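Local coordinates for beta-N-acetylglucosaminidase (Thermotoga maritima, PDB 3WO8), which probably removes terminal non-reducing N-acetyl-D-hexosamine residues from N-acetyl-beta-D-hexosaminides, as a dimeric member of glycoside hydrolase family 3, at residues L55-M60 and K461-Y466; I149-G154 and F205-E210; E271-F276 and E297-L302; S356-L361 and E383-F388. All coordinates share one frame; numbering follows the deposited sequence.

Interaction 1. Residues L55-M60 and K461-Y466; sequences LLMDFM and KPISIY
Tyr466 reaches across to Asp58 and Leu55 and gives the largest single share of the buried surface. With CG anti to the backbone N (chi1 -179°), its ring is thrown toward helix 53-66. The polar approach is made by the carboxylate of Asp58, which stands at the ring edge: OD2 lies 3.4 Å from Tyr466 CE2, and CG sits in the ring plane. The two flat groups are almost perpendicular, their planes 82° apart, and OD2 stays 3.8 Å from Tyr466 OH. The charge of Asp58 is answered by Lys467, in a salt bridge through OD1, while Glu470 brings a like charge close to OD2 and could raise the proton affinity of the pair.

These residues lie where the TIM-barrel domain meets the C-terminal domain. Helix 53-66, which packs against barrel strand 42-45, faces helix 462-471; the axes of 55-60 and 462-466 pass 10.2 Å apart at 56°.

The remaining contacts are carbon and sulfur packing. Leu55 CB points away from the other helix, yet CD2 swings back to lie by the hydroxyl end of the ring, 3.7 Å from Tyr466 OH and 4.0 Å from Tyr466 CZ. An alanine in place of Tyr466 would probably leave Leu55 CD2 and the Asp58 carboxylate without their neighbour and open a gap between the domains. Closer to the start of helix 462-471, Met57 SD comes within 4.3 Å of Ile463 CG1. Lys461, the N-cap residue of that helix, donates from NZ to Gly78 O of the second subunit.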
loop_
_atom_site.group_PDB
_atom_site.type_symbol
_atom_site.label_atom_id
_atom_site.label_comp_id
_atom_site.label_asym_id
_atom_site.label_seq_id
_atom_site.Cartn_x
_atom_site.Cartn_y
_atom_site.Cartn_z
ATOM N N LEU B 55 4.021 -1.111 -13.824
ATOM C CA LEU B 55 3.983 0.100 -14.657
ATOM C C LEU B 55 4.364 1.345 -13.869
ATOM O O LEU B 55 5.159 2.135 -14.309
ATOM C CB LEU B 55 2.590 0.374 -15.214
ATOM C CG LEU B 55 2.117 -0.214 -16.527
ATOM C CD1 LEU B 55 0.849 0.566 -16.843
ATOM C CD2 LEU B 55 3.174 -0.105 -17.647
ATOM N N LEU B 56 3.729 1.541 -12.720
ATOM C CA LEU B 56 4.076 2.660 -11.876
ATOM C C LEU B 56 5.575 2.754 -11.713
ATOM O O LEU B 56 6.143 3.825 -11.797
ATOM C CB LEU B 56 3.430 2.550 -10.497
ATOM C CG LEU B 56 3.837 3.729 -9.627
ATOM C CD1 LEU B 56 3.447 5.058 -10.290
ATOM C CD2 LEU B 56 3.241 3.597 -8.264
ATOM N N MET B 57 6.218 1.615 -11.512
ATOM C CA MET B 57 7.660 1.608 -11.364
ATOM C C MET B 57 8.397 2.030 -12.628
ATOM O O MET B 57 9.323 2.829 -12.587
ATOM C CB MET B 57 8.151 0.237 -10.880
ATOM C CG MET B 57 7.769 -0.084 -9.428
ATOM S SD MET B 57 7.968 -1.832 -9.020
ATOM C CE MET B 57 7.447 -1.689 -7.300
ATOM N N ASP B 58 8.022 1.497 -13.767
ATOM C CA ASP B 58 8.763 1.832 -14.980
ATOM C C ASP B 58 8.495 3.257 -15.351
ATOM O O ASP B 58 9.363 3.918 -15.868
ATOM C CB ASP B 58 8.373 0.934 -16.128
ATOM C CG ASP B 58 9.461 0.822 -17.161
ATOM O OD1 ASP B 58 10.632 0.688 -16.735
ATOM O OD2 ASP B 58 9.145 0.845 -18.380
ATOM N N PHE B 59 7.308 3.753 -15.036
ATOM C CA PHE B 59 6.986 5.136 -15.334
ATOM C C PHE B 59 7.871 6.045 -14.504
ATOM O O PHE B 59 8.381 7.005 -14.994
ATOM C CB PHE B 59 5.480 5.394 -15.100
ATOM C CG PHE B 59 4.913 6.626 -15.795
ATOM C CD1 PHE B 59 5.664 7.400 -16.666
ATOM C CD2 PHE B 59 3.604 6.992 -15.554
ATOM C CE1 PHE B 59 5.123 8.519 -17.251
ATOM C CE2 PHE B 59 3.043 8.086 -16.152
ATOM C CZ PHE B 59 3.802 8.859 -17.000
ATOM N N MET B 60 8.084 5.730 -13.241
ATOM C CA MET B 60 8.879 6.611 -12.366
ATOM C C MET B 60 10.340 6.516 -12.775
ATOM O O MET B 60 11.073 7.477 -12.738
ATOM C CB MET B 60 8.730 6.181 -10.896
ATOM C CG MET B 60 7.381 6.490 -10.272
ATOM S SD MET B 60 7.252 8.267 -10.055
ATOM C CE MET B 60 5.743 8.394 -9.121
ATOM N N LYS B 461 8.103 -11.813 -10.161
ATOM C CA LYS B 461 7.385 -10.565 -10.109
ATOM C C LYS B 461 7.096 -9.938 -11.477
ATOM O O LYS B 461 7.877 -10.025 -12.416
ATOM C CB LYS B 461 8.044 -9.528 -9.161
ATOM C CG LYS B 461 8.339 -9.973 -7.718
ATOM C CD LYS B 461 7.229 -10.687 -6.965
ATOM C CE LYS B 461 6.503 -9.770 -5.999
ATOM N NZ LYS B 461 5.447 -10.603 -5.371
ATOM N N PRO B 462 5.920 -9.337 -11.594
ATOM C CA PRO B 462 5.609 -8.737 -12.839
ATOM C C PRO B 462 6.720 -7.874 -13.383
ATOM O O PRO B 462 7.075 -8.015 -14.555
ATOM C CB PRO B 462 4.374 -7.919 -12.502
ATOM C CG PRO B 462 3.637 -8.878 -11.629
ATOM C CD PRO B 462 4.714 -9.507 -10.766
ATOM N N ILE B 463 7.276 -7.008 -12.546
ATOM C CA ILE B 463 8.239 -6.008 -13.020
ATOM C C ILE B 463 9.425 -6.666 -13.731
ATOM O O ILE B 463 9.917 -6.196 -14.751
ATOM C CB ILE B 463 8.702 -5.067 -11.893
ATOM C CG1 ILE B 463 9.539 -3.905 -12.439
ATOM C CG2 ILE B 463 9.523 -5.831 -10.892
ATOM C CD1 ILE B 463 9.036 -3.287 -13.726
ATOM N N SER B 464 9.843 -7.806 -13.234
ATOM C CA SER B 464 11.013 -8.451 -13.821
ATOM C C SER B 464 10.699 -8.952 -15.203
ATOM O O SER B 464 11.448 -8.724 -16.117
ATOM C CB SER B 464 11.498 -9.563 -12.906
ATOM O OG SER B 464 11.706 -9.010 -11.595
ATOM N N ILE B 465 9.560 -9.613 -15.348
ATOM C CA ILE B 465 9.075 -10.101 -16.657
ATOM C C ILE B 465 8.836 -8.921 -17.610
ATOM O O ILE B 465 9.253 -8.966 -18.752
ATOM C CB ILE B 465 7.792 -10.963 -16.500
ATOM C CG1 ILE B 465 8.115 -12.206 -15.692
ATOM C CG2 ILE B 465 7.275 -11.415 -17.840
ATOM C CD1 ILE B 465 7.015 -13.226 -15.583
ATOM N N TYR B 466 8.205 -7.861 -17.133
ATOM C CA TYR B 466 7.986 -6.699 -17.957
ATOM C C TYR B 466 9.304 -6.132 -18.464
ATOM O O TYR B 466 9.496 -5.985 -19.671
ATOM C CB TYR B 466 7.271 -5.646 -17.143
ATOM C CG TYR B 466 6.949 -4.376 -17.872
ATOM C CD1 TYR B 466 5.968 -4.341 -18.837
ATOM C CD2 TYR B 466 7.597 -3.202 -17.564
ATOM C CE1 TYR B 466 5.646 -3.162 -19.498
ATOM C CE2 TYR B 466 7.300 -2.020 -18.226
ATOM C CZ TYR B 466 6.327 -2.006 -19.182
ATOM O OH TYR B 466 6.052 -0.845 -19.807
#

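Interaction 2. Residues I149-G154 and F205-E210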
loop_
_atom_site.group_PDB
_atom_site.type_symbol
_atom_site.label_atom_id
_atom_site.label_comp_id
_atom_site.label_asym_id
_atom_site.label_seq_id
_atom_site.Cartn_x
_atom_site.Cartn_y
_atom_site.Cartn_z
ATOM N N ILE B 149 -13.420 25.919 10.928
ATOM C CA ILE B 149 -12.944 24.551 11.046
ATOM C C ILE B 149 -12.181 24.087 9.797
ATOM O O ILE B 149 -11.065 23.507 9.857
ATOM C CB ILE B 149 -14.137 23.640 11.325
ATOM C CG1 ILE B 149 -14.631 23.889 12.753
ATOM C CG2 ILE B 149 -13.737 22.185 11.184
ATOM C CD1 ILE B 149 -15.974 23.251 13.067
ATOM N N VAL B 150 -12.773 24.388 8.658
ATOM C CA VAL B 150 -12.165 24.055 7.374
ATOM C C VAL B 150 -10.786 24.720 7.235
ATOM O O VAL B 150 -9.830 24.129 6.705
ATOM C CB VAL B 150 -13.057 24.493 6.196
ATOM C CG1 VAL B 150 -12.471 24.012 4.866
ATOM C CG2 VAL B 150 -14.494 24.007 6.386
ATOM N N ALA B 151 -10.687 25.952 7.717
ATOM C CA ALA B 151 -9.445 26.701 7.628
ATOM C C ALA B 151 -8.361 25.993 8.403
ATOM O O ALA B 151 -7.264 25.730 7.884
ATOM C CB ALA B 151 -9.644 28.100 8.169
ATOM N N GLU B 152 -8.676 25.686 9.656
ATOM C CA GLU B 152 -7.727 25.027 10.524
ATOM C C GLU B 152 -7.287 23.725 9.907
ATOM O O GLU B 152 -6.105 23.516 9.657
ATOM C CB GLU B 152 -8.323 24.803 11.909
ATOM C CG GLU B 152 -7.991 25.935 12.887
ATOM C CD GLU B 152 -9.207 26.424 13.670
ATOM O OE1 GLU B 152 -9.383 27.661 13.819
ATOM O OE2 GLU B 152 -9.998 25.571 14.120
ATOM N N HIS B 153 -8.242 22.857 9.607
ATOM C CA HIS B 153 -7.858 21.555 9.096
ATOM C C HIS B 153 -7.042 21.688 7.809
ATOM O O HIS B 153 -6.011 21.011 7.641
ATOM C CB HIS B 153 -9.070 20.685 8.941
ATOM C CG HIS B 153 -9.617 20.213 10.246
ATOM N ND1 HIS B 153 -10.489 20.964 11.001
ATOM C CD2 HIS B 153 -9.425 19.063 10.933
ATOM C CE1 HIS B 153 -10.825 20.290 12.087
ATOM N NE2 HIS B 153 -10.192 19.133 12.072
ATOM N N GLY B 154 -7.446 22.619 6.947
ATOM C CA GLY B 154 -6.743 22.843 5.697
ATOM C C GLY B 154 -5.268 23.182 5.844
ATOM O O GLY B 154 -4.390 22.714 5.045
ATOM N N PHE B 205 -8.997 29.592 2.155
ATOM C CA PHE B 205 -7.952 29.847 1.136
ATOM C C PHE B 205 -7.010 30.938 1.634
ATOM O O PHE B 205 -5.801 30.904 1.373
ATOM C CB PHE B 205 -8.579 30.178 -0.247
ATOM C CG PHE B 205 -9.281 28.992 -0.885
ATOM C CD1 PHE B 205 -10.605 28.701 -0.591
ATOM C CD2 PHE B 205 -8.593 28.125 -1.717
ATOM C CE1 PHE B 205 -11.228 27.589 -1.141
ATOM C CE2 PHE B 205 -9.215 27.028 -2.280
ATOM C CZ PHE B 205 -10.532 26.751 -1.985
ATOM N N ARG B 206 -7.572 31.867 2.399
ATOM C CA ARG B 206 -6.809 32.973 2.949
ATOM C C ARG B 206 -5.923 32.452 4.030
ATOM O O ARG B 206 -4.742 32.765 4.067
ATOM C CB ARG B 206 -7.735 34.039 3.562
ATOM C CG ARG B 206 -8.874 34.472 2.660
ATOM C CD ARG B 206 -9.389 35.841 2.960
ATOM N NE ARG B 206 -10.612 35.880 3.763
ATOM C CZ ARG B 206 -10.726 36.499 4.934
ATOM N NH1 ARG B 206 -9.682 37.094 5.465
ATOM N NH2 ARG B 206 -11.886 36.532 5.579
ATOM N N LYS B 207 -6.511 31.679 4.934
ATOM C CA LYS B 207 -5.766 31.165 6.085
ATOM C C LYS B 207 -4.589 30.300 5.643
ATOM O O LYS B 207 -3.451 30.575 6.052
ATOM C CB LYS B 207 -6.671 30.472 7.112
ATOM C CG LYS B 207 -7.126 31.403 8.244
ATOM C CD LYS B 207 -7.690 32.766 7.775
ATOM C CE LYS B 207 -7.812 33.827 8.895
ATOM N NZ LYS B 207 -6.957 35.026 8.672
ATOM N N VAL B 208 -4.820 29.322 4.770
ATOM C CA VAL B 208 -3.695 28.495 4.302
ATOM C C VAL B 208 -2.665 29.327 3.571
ATOM O O VAL B 208 -1.455 29.134 3.751
ATOM C CB VAL B 208 -4.129 27.324 3.380
ATOM C CG1 VAL B 208 -2.919 26.554 2.832
ATOM C CG2 VAL B 208 -5.044 26.378 4.130
ATOM N N LEU B 209 -3.141 30.248 2.736
ATOM C CA LEU B 209 -2.269 30.894 1.736
ATOM C C LEU B 209 -1.303 31.915 2.318
ATOM O O LEU B 209 -0.206 32.084 1.794
ATOM C CB LEU B 209 -3.083 31.496 0.578
ATOM C CG LEU B 209 -3.448 30.496 -0.515
ATOM C CD1 LEU B 209 -4.392 31.110 -1.525
ATOM C CD2 LEU B 209 -2.196 29.975 -1.214
ATOM N N GLU B 210 -1.702 32.582 3.396
ATOM C CA GLU B 210 -0.808 33.531 4.059
ATOM C C GLU B 210 0.047 32.904 5.178
ATOM O O GLU B 210 0.932 33.555 5.730
ATOM C CB GLU B 210 -1.596 34.758 4.539
ATOM C CG GLU B 210 -2.544 34.536 5.717
ATOM C CD GLU B 210 -3.812 35.393 5.627
ATOM O OE1 GLU B 210 -4.017 36.118 4.610
ATOM O OE2 GLU B 210 -4.624 35.317 6.582
#
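Lys207 meets Ala151 through the base of its side chain. CB points toward the other helix and stops 3.9 Å from Ala151 CB, and CG is 4.2 Å from the same methyl. There the chain turns off: a bend at chi2 (49°) carries it away from Ala151, and a second bend at chi4 (117°) turns NZ toward Glu210, one turn on, where it lies 3.1 Å from Glu210 OE2 in a salt bridge that meets the oxygen nearly along its C-O bond. The lysine therefore covers the alanine with its hydrocarbon part and keeps its charge at the outer margin. Replacing Lys207 by an alanine would probably leave Glu210 without its charge partner and the Ala151 methyl less covered.

One residue on, Val208 packs on bare backbone. Val208 CG2 is 3.6 Å from Gly154 C and 3.8 Å from Gly154 O; the absence of a side chain at Gly154 allows this, since a CB there would point at the valine and fit only tightly. Val208 also touches Ala155 and Cys158 on helix 147-164 and Ile170 on strand 167-173.

The axes of 149-154 and 205-210 run 8.5 Å apart at a shallow 26°, both heading the same way. Such near-parallel packing of adjacent helices, here 147-164 and 203-211, which lead into barrel strands 167-173 and 216-219, is characteristic of the outer helical layer of a TIM barrel.

Interaction 3. Residues E271-F276 and E297-L302; sequences EIVSLF and ETLVKL
Val273 and Leu299 make the tight centre of this contact between helices 269-279 and 292-304, outer helices of the TIM barrel that are separated in the chain by barrel strand 283-286. The side chains cross at about a right angle. Val273 CG1, set anti to the backbone N (chi1 -179°), lies 3.5 Å from Leu299 CD1 and 4.0 Å from Leu299 CB, wedged against the leucine from base to tip. Both residues are buried, and Leu277 adds to the cover of Leu299. A second close point is formed by Leu302, whose CD1 presses on Ser274 CB at 3.5 Å.

The fit slackens at Thr298. Segments 271-276 and 297-302 cross at 62°, and on the other branch of the valine CG2 meets Thr298 CG2 at a looser 4.2 Å. Thr298 is partly exposed and turns OG1 to Val294 O of its own helix, so it offers only its methyl to the valine. Ser274 is also partly exposed, though its CB is tightly met by Leu302; its OG donates to Glu271 O at 2.9 Å, approaching from above the carbonyl plane with a C=O...O angle of 112°, and the same oxygen accepts Leu275 N.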
loop_
_atom_site.group_PDB
_atom_site.type_symbol
_atom_site.label_atom_id
_atom_site.label_comp_id
_atom_site.label_asym_id
_atom_site.label_seq_id
_atom_site.Cartn_x
_atom_site.Cartn_y
_atom_site.Cartn_z
ATOM N N GLU B 271 -9.289 30.382 -26.675
ATOM C CA GLU B 271 -9.776 31.213 -25.596
ATOM C C GLU B 271 -9.264 30.671 -24.252
ATOM O O GLU B 271 -8.866 31.432 -23.374
ATOM C CB GLU B 271 -11.322 31.236 -25.574
ATOM C CG GLU B 271 -12.042 31.842 -26.796
ATOM C CD GLU B 271 -13.474 31.322 -26.947
ATOM O OE1 GLU B 271 -14.441 32.118 -26.948
ATOM O OE2 GLU B 271 -13.638 30.086 -27.034
ATOM N N ILE B 272 -9.277 29.348 -24.105
ATOM C CA ILE B 272 -8.923 28.695 -22.855
ATOM C C ILE B 272 -7.480 29.007 -22.474
ATOM O O ILE B 272 -7.229 29.586 -21.424
ATOM C CB ILE B 272 -9.187 27.177 -22.962
ATOM C CG1 ILE B 272 -10.686 26.898 -22.746
ATOM C CG2 ILE B 272 -8.370 26.387 -21.951
ATOM C CD1 ILE B 272 -11.114 25.445 -22.922
ATOM N N VAL B 273 -6.540 28.641 -23.337
ATOM C CA VAL B 273 -5.107 28.904 -23.095
ATOM C C VAL B 273 -4.864 30.381 -22.787
ATOM O O VAL B 273 -4.088 30.727 -21.888
ATOM C CB VAL B 273 -4.236 28.526 -24.322
ATOM C CG1 VAL B 273 -2.755 28.760 -24.066
ATOM C CG2 VAL B 273 -4.431 27.066 -24.708
ATOM N N SER B 274 -5.525 31.242 -23.552
ATOM C CA SER B 274 -5.372 32.690 -23.415
ATOM C C SER B 274 -6.001 33.243 -22.145
ATOM O O SER B 274 -5.358 33.946 -21.401
ATOM C CB SER B 274 -5.979 33.413 -24.625
ATOM O OG SER B 274 -7.373 33.653 -24.435
ATOM N N LEU B 275 -7.258 32.951 -21.895
ATOM C CA LEU B 275 -7.913 33.580 -20.778
ATOM C C LEU B 275 -7.208 33.198 -19.496
ATOM O O LEU B 275 -6.981 34.039 -18.621
ATOM C CB LEU B 275 -9.392 33.208 -20.742
ATOM C CG LEU B 275 -10.108 33.689 -22.011
ATOM C CD1 LEU B 275 -11.545 33.213 -22.051
ATOM C CD2 LEU B 275 -10.037 35.204 -22.157
ATOM N N PHE B 276 -6.821 31.928 -19.415
ATOM C CA PHE B 276 -6.183 31.388 -18.217
ATOM C C PHE B 276 -4.815 32.029 -17.989
ATOM O O PHE B 276 -4.606 32.714 -16.979
ATOM C CB PHE B 276 -6.088 29.860 -18.323
ATOM C CG PHE B 276 -5.325 29.217 -17.216
ATOM C CD1 PHE B 276 -5.922 28.990 -15.986
ATOM C CD2 PHE B 276 -4.004 28.816 -17.419
ATOM C CE1 PHE B 276 -5.217 28.394 -14.956
ATOM C CE2 PHE B 276 -3.296 28.211 -16.401
ATOM C CZ PHE B 276 -3.905 27.991 -15.165
ATOM N N GLU B 297 0.387 23.557 -29.279
ATOM C CA GLU B 297 0.635 24.342 -30.499
ATOM C C GLU B 297 -0.301 25.562 -30.562
ATOM O O GLU B 297 0.113 26.619 -31.058
ATOM C CB GLU B 297 0.633 23.482 -31.768
ATOM C CG GLU B 297 -0.681 22.762 -32.071
ATOM C CD GLU B 297 -0.528 21.493 -32.934
ATOM O OE1 GLU B 297 0.215 20.535 -32.553
ATOM O OE2 GLU B 297 -1.190 21.457 -34.001
ATOM N N THR B 298 -1.515 25.450 -29.996
ATOM C CA THR B 298 -2.358 26.636 -29.742
ATOM C C THR B 298 -1.573 27.731 -29.035
ATOM O O THR B 298 -1.717 28.898 -29.366
ATOM C CB THR B 298 -3.568 26.325 -28.867
ATOM O OG1 THR B 298 -4.244 25.191 -29.376
ATOM C CG2 THR B 298 -4.539 27.475 -28.854
ATOM N N LEU B 299 -0.745 27.353 -28.061
ATOM C CA LEU B 299 0.005 28.328 -27.258
ATOM C C LEU B 299 1.128 28.968 -28.051
ATOM O O LEU B 299 1.314 30.193 -28.009
ATOM C CB LEU B 299 0.608 27.677 -26.008
ATOM C CG LEU B 299 1.507 28.592 -25.155
ATOM C CD1 LEU B 299 0.648 29.574 -24.378
ATOM C CD2 LEU B 299 2.379 27.803 -24.198
ATOM N N VAL B 300 1.885 28.130 -28.750
ATOM C CA VAL B 300 3.058 28.586 -29.503
ATOM C C VAL B 300 2.635 29.583 -30.616
ATOM O O VAL B 300 3.338 30.570 -30.875
ATOM C CB VAL B 300 3.914 27.372 -30.014
ATOM C CG1 VAL B 300 3.365 26.758 -31.303
ATOM C CG2 VAL B 300 5.381 27.759 -30.180
ATOM N N LYS B 301 1.469 29.327 -31.228
ATOM C CA LYS B 301 0.822 30.262 -32.186
ATOM C C LYS B 301 0.325 31.526 -31.505
ATOM O O LYS B 301 0.681 32.620 -31.923
ATOM C CB LYS B 301 -0.339 29.599 -32.965
ATOM C CG LYS B 301 -0.019 29.318 -34.435
ATOM C CD LYS B 301 1.127 28.312 -34.615
ATOM C CE LYS B 301 2.036 28.629 -35.812
ATOM N NZ LYS B 301 3.467 28.260 -35.569
ATOM N N LEU B 302 -0.474 31.382 -30.449
ATOM C CA LEU B 302 -0.931 32.542 -29.687
ATOM C C LEU B 302 0.198 33.458 -29.242
ATOM O O LEU B 302 -0.031 34.640 -28.994
ATOM C CB LEU B 302 -1.701 32.126 -28.435
ATOM C CG LEU B 302 -3.195 31.778 -28.521
ATOM C CD1 LEU B 302 -3.955 32.278 -27.300
ATOM C CD2 LEU B 302 -3.841 32.331 -29.783
#

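Interaction 4. Residues S356-L361 and E383-F388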
loop_
_atom_site.group_PDB
_atom_site.type_symbol
_atom_site.label_atom_id
_atom_site.label_comp_id
_atom_site.label_asym_id
_atom_site.label_seq_id
_atom_site.Cartn_x
_atom_site.Cartn_y
_atom_site.Cartn_z
ATOM N N SER B 356 3.732 -11.584 -34.735
ATOM C CA SER B 356 2.383 -11.083 -34.508
ATOM C C SER B 356 1.732 -11.703 -33.252
ATOM O O SER B 356 0.971 -11.050 -32.502
ATOM C CB SER B 356 1.533 -11.353 -35.742
ATOM O OG SER B 356 0.337 -10.615 -35.660
ATOM N N GLU B 357 2.019 -12.978 -33.038
ATOM C CA GLU B 357 1.476 -13.657 -31.886
ATOM C C GLU B 357 2.532 -14.453 -31.161
ATOM O O GLU B 357 3.472 -14.994 -31.770
ATOM C CB GLU B 357 0.287 -14.560 -32.261
ATOM C CG GLU B 357 0.653 -15.949 -32.764
ATOM C CD GLU B 357 0.862 -16.985 -31.660
ATOM O OE1 GLU B 357 -0.056 -17.158 -30.820
ATOM O OE2 GLU B 357 1.933 -17.653 -31.676
ATOM N N VAL B 358 2.348 -14.500 -29.848
ATOM C CA VAL B 358 3.102 -15.402 -29.011
ATOM C C VAL B 358 2.155 -16.377 -28.417
ATOM O O VAL B 358 1.042 -16.032 -28.105
ATOM C CB VAL B 358 3.750 -14.713 -27.831
ATOM C CG1 VAL B 358 5.125 -14.300 -28.212
ATOM C CG2 VAL B 358 2.924 -13.521 -27.371
ATOM N N THR B 359 2.615 -17.585 -28.206
ATOM C CA THR B 359 1.870 -18.438 -27.335
ATOM C C THR B 359 2.655 -18.556 -26.023
ATOM O O THR B 359 3.865 -18.653 -26.022
ATOM C CB THR B 359 1.430 -19.773 -28.010
ATOM O OG1 THR B 359 2.135 -20.883 -27.492
ATOM C CG2 THR B 359 1.556 -19.711 -29.513
ATOM N N LEU B 360 1.943 -18.480 -24.909
ATOM C CA LEU B 360 2.548 -18.419 -23.593
ATOM C C LEU B 360 2.293 -19.706 -22.866
ATOM O O LEU B 360 1.140 -20.130 -22.753
ATOM C CB LEU B 360 1.915 -17.299 -22.792
ATOM C CG LEU B 360 1.844 -15.945 -23.478
ATOM C CD1 LEU B 360 1.236 -14.908 -22.536
ATOM C CD2 LEU B 360 3.231 -15.531 -23.839
ATOM N N LEU B 361 3.349 -20.341 -22.389
ATOM C CA LEU B 361 3.152 -21.490 -21.533
ATOM C C LEU B 361 3.388 -20.999 -20.144
ATOM O O LEU B 361 4.468 -20.540 -19.842
ATOM C CB LEU B 361 4.120 -22.589 -21.882
ATOM C CG LEU B 361 3.738 -23.133 -23.245
ATOM C CD1 LEU B 361 4.957 -23.667 -23.953
ATOM C CD2 LEU B 361 2.681 -24.191 -23.085
ATOM N N GLU B 383 -1.435 -10.583 -19.113
ATOM C CA GLU B 383 -1.678 -9.104 -19.229
ATOM C C GLU B 383 -0.365 -8.328 -19.462
ATOM O O GLU B 383 -0.363 -7.302 -20.139
ATOM C CB GLU B 383 -2.506 -8.525 -18.062
ATOM C CG GLU B 383 -1.796 -7.612 -17.081
ATOM C CD GLU B 383 -1.750 -6.138 -17.540
ATOM O OE1 GLU B 383 -2.717 -5.599 -18.120
ATOM O OE2 GLU B 383 -0.724 -5.486 -17.293
ATOM N N ILE B 384 0.744 -8.849 -18.939
ATOM C CA ILE B 384 2.033 -8.196 -19.079
ATOM C C ILE B 384 2.496 -8.337 -20.520
ATOM O O ILE B 384 2.785 -7.369 -21.193
ATOM C CB ILE B 384 3.108 -8.806 -18.130
ATOM C CG1 ILE B 384 2.742 -8.587 -16.648
ATOM C CG2 ILE B 384 4.474 -8.194 -18.415
ATOM C CD1 ILE B 384 3.555 -9.440 -15.698
ATOM N N VAL B 385 2.515 -9.569 -20.996
ATOM C CA VAL B 385 2.921 -9.838 -22.346
ATOM C C VAL B 385 1.989 -9.175 -23.351
ATOM O O VAL B 385 2.419 -8.785 -24.435
ATOM C CB VAL B 385 2.990 -11.341 -22.564
ATOM C CG1 VAL B 385 3.225 -11.647 -24.025
ATOM C CG2 VAL B 385 4.081 -11.941 -21.680
ATOM N N SER B 386 0.714 -9.015 -23.000
ATOM C CA SER B 386 -0.209 -8.331 -23.908
ATOM C C SER B 386 0.270 -6.937 -24.230
ATOM O O SER B 386 -0.199 -6.345 -25.177
ATOM C CB SER B 386 -1.603 -8.238 -23.332
ATOM O OG SER B 386 -1.800 -7.005 -22.647
ATOM N N ARG B 387 1.175 -6.382 -23.423
ATOM C CA ARG B 387 1.646 -5.018 -23.678
ATOM C C ARG B 387 2.576 -4.936 -24.864
ATOM O O ARG B 387 2.768 -3.868 -25.415
ATOM C CB ARG B 387 2.300 -4.410 -22.438
ATOM C CG ARG B 387 1.310 -4.222 -21.305
ATOM C CD ARG B 387 1.854 -3.470 -20.097
ATOM N NE ARG B 387 0.669 -3.012 -19.385
ATOM C CZ ARG B 387 0.049 -1.850 -19.600
ATOM N NH1 ARG B 387 -1.052 -1.594 -18.911
ATOM N NH2 ARG B 387 0.529 -0.925 -20.462
ATOM N N PHE B 388 3.120 -6.076 -25.267
ATOM C CA PHE B 388 4.055 -6.179 -26.393
ATOM C C PHE B 388 3.625 -7.079 -27.564
ATOM O O PHE B 388 4.384 -7.257 -28.503
ATOM C CB PHE B 388 5.360 -6.762 -25.874
ATOM C CG PHE B 388 5.859 -6.126 -24.626
ATOM C CD1 PHE B 388 6.677 -5.019 -24.684
ATOM C CD2 PHE B 388 5.532 -6.654 -23.383
ATOM C CE1 PHE B 388 7.156 -4.430 -23.526
ATOM C CE2 PHE B 388 6.010 -6.080 -22.215
ATOM C CZ PHE B 388 6.822 -4.959 -22.287
#
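Strand 357-361 runs alongside the C-terminal part of helix 374-385, with the nearest CA atoms, those of Leu360 and Val385, 8.7 Å apart. The two belong to a beta-alpha-beta crossover: the helix links strand 357-363 to its parallel neighbour 391-397 in the mixed sheet of the C-terminal domain, and Val358 and Leu360 are hydrogen-bonded through their backbones to residues of that neighbour.

Val385 is the sole residue of its segment to touch the strand, and it meets two side chains on one face of the sheet. Its CG1, placed anti to the backbone N (chi1 172°), lies 3.8 Å from Val358 CG2 and 3.9 Å from Leu360 CD2. The leucine comes at it tip to tip, one methyl to CG1 and the other, CD1, 4.0 Å from Val385 CB. Val358 instead approaches at a slant and gives only CG2, its touch on the valine correspondingly smaller. Phe412 on strand 411-415 packs beside both strand residues, and Leu469 of helix 462-471 lies against Val385, so the three buried side chains continue into the interior of the domain.

Beyond Val385 the polar groups face elsewhere. The Arg387 side chain reaches over to the barrel domain, NH1 in a salt bridge with Asp26 OD1, and Ser386 OG turns back to donate to Glu383 O at 2.9 Å, tilted 35° from the carbonyl plane.

Overall arrangement
Interactions 1 and 4 adjoin, their centres 16 Å apart: Tyr466 CE1 of interaction 1 packs 3.5 Å from Phe388 CZ of interaction 4, and Leu55 CD1 is equally close to Arg387 NH1. The core of the C-terminal domain thus runs directly into the domain interface. Interactions 2 and 3 lie within the barrel domain, with nearest atoms about 13 Å apart, and touch neither of the others; their centres are 39 and 36 Å from interaction 1. In family 3 barrels the active site lies at the C-terminal ends of the strands. Interaction 1 also borders the second subunit, in a dimer whose architecture is associated with the active site.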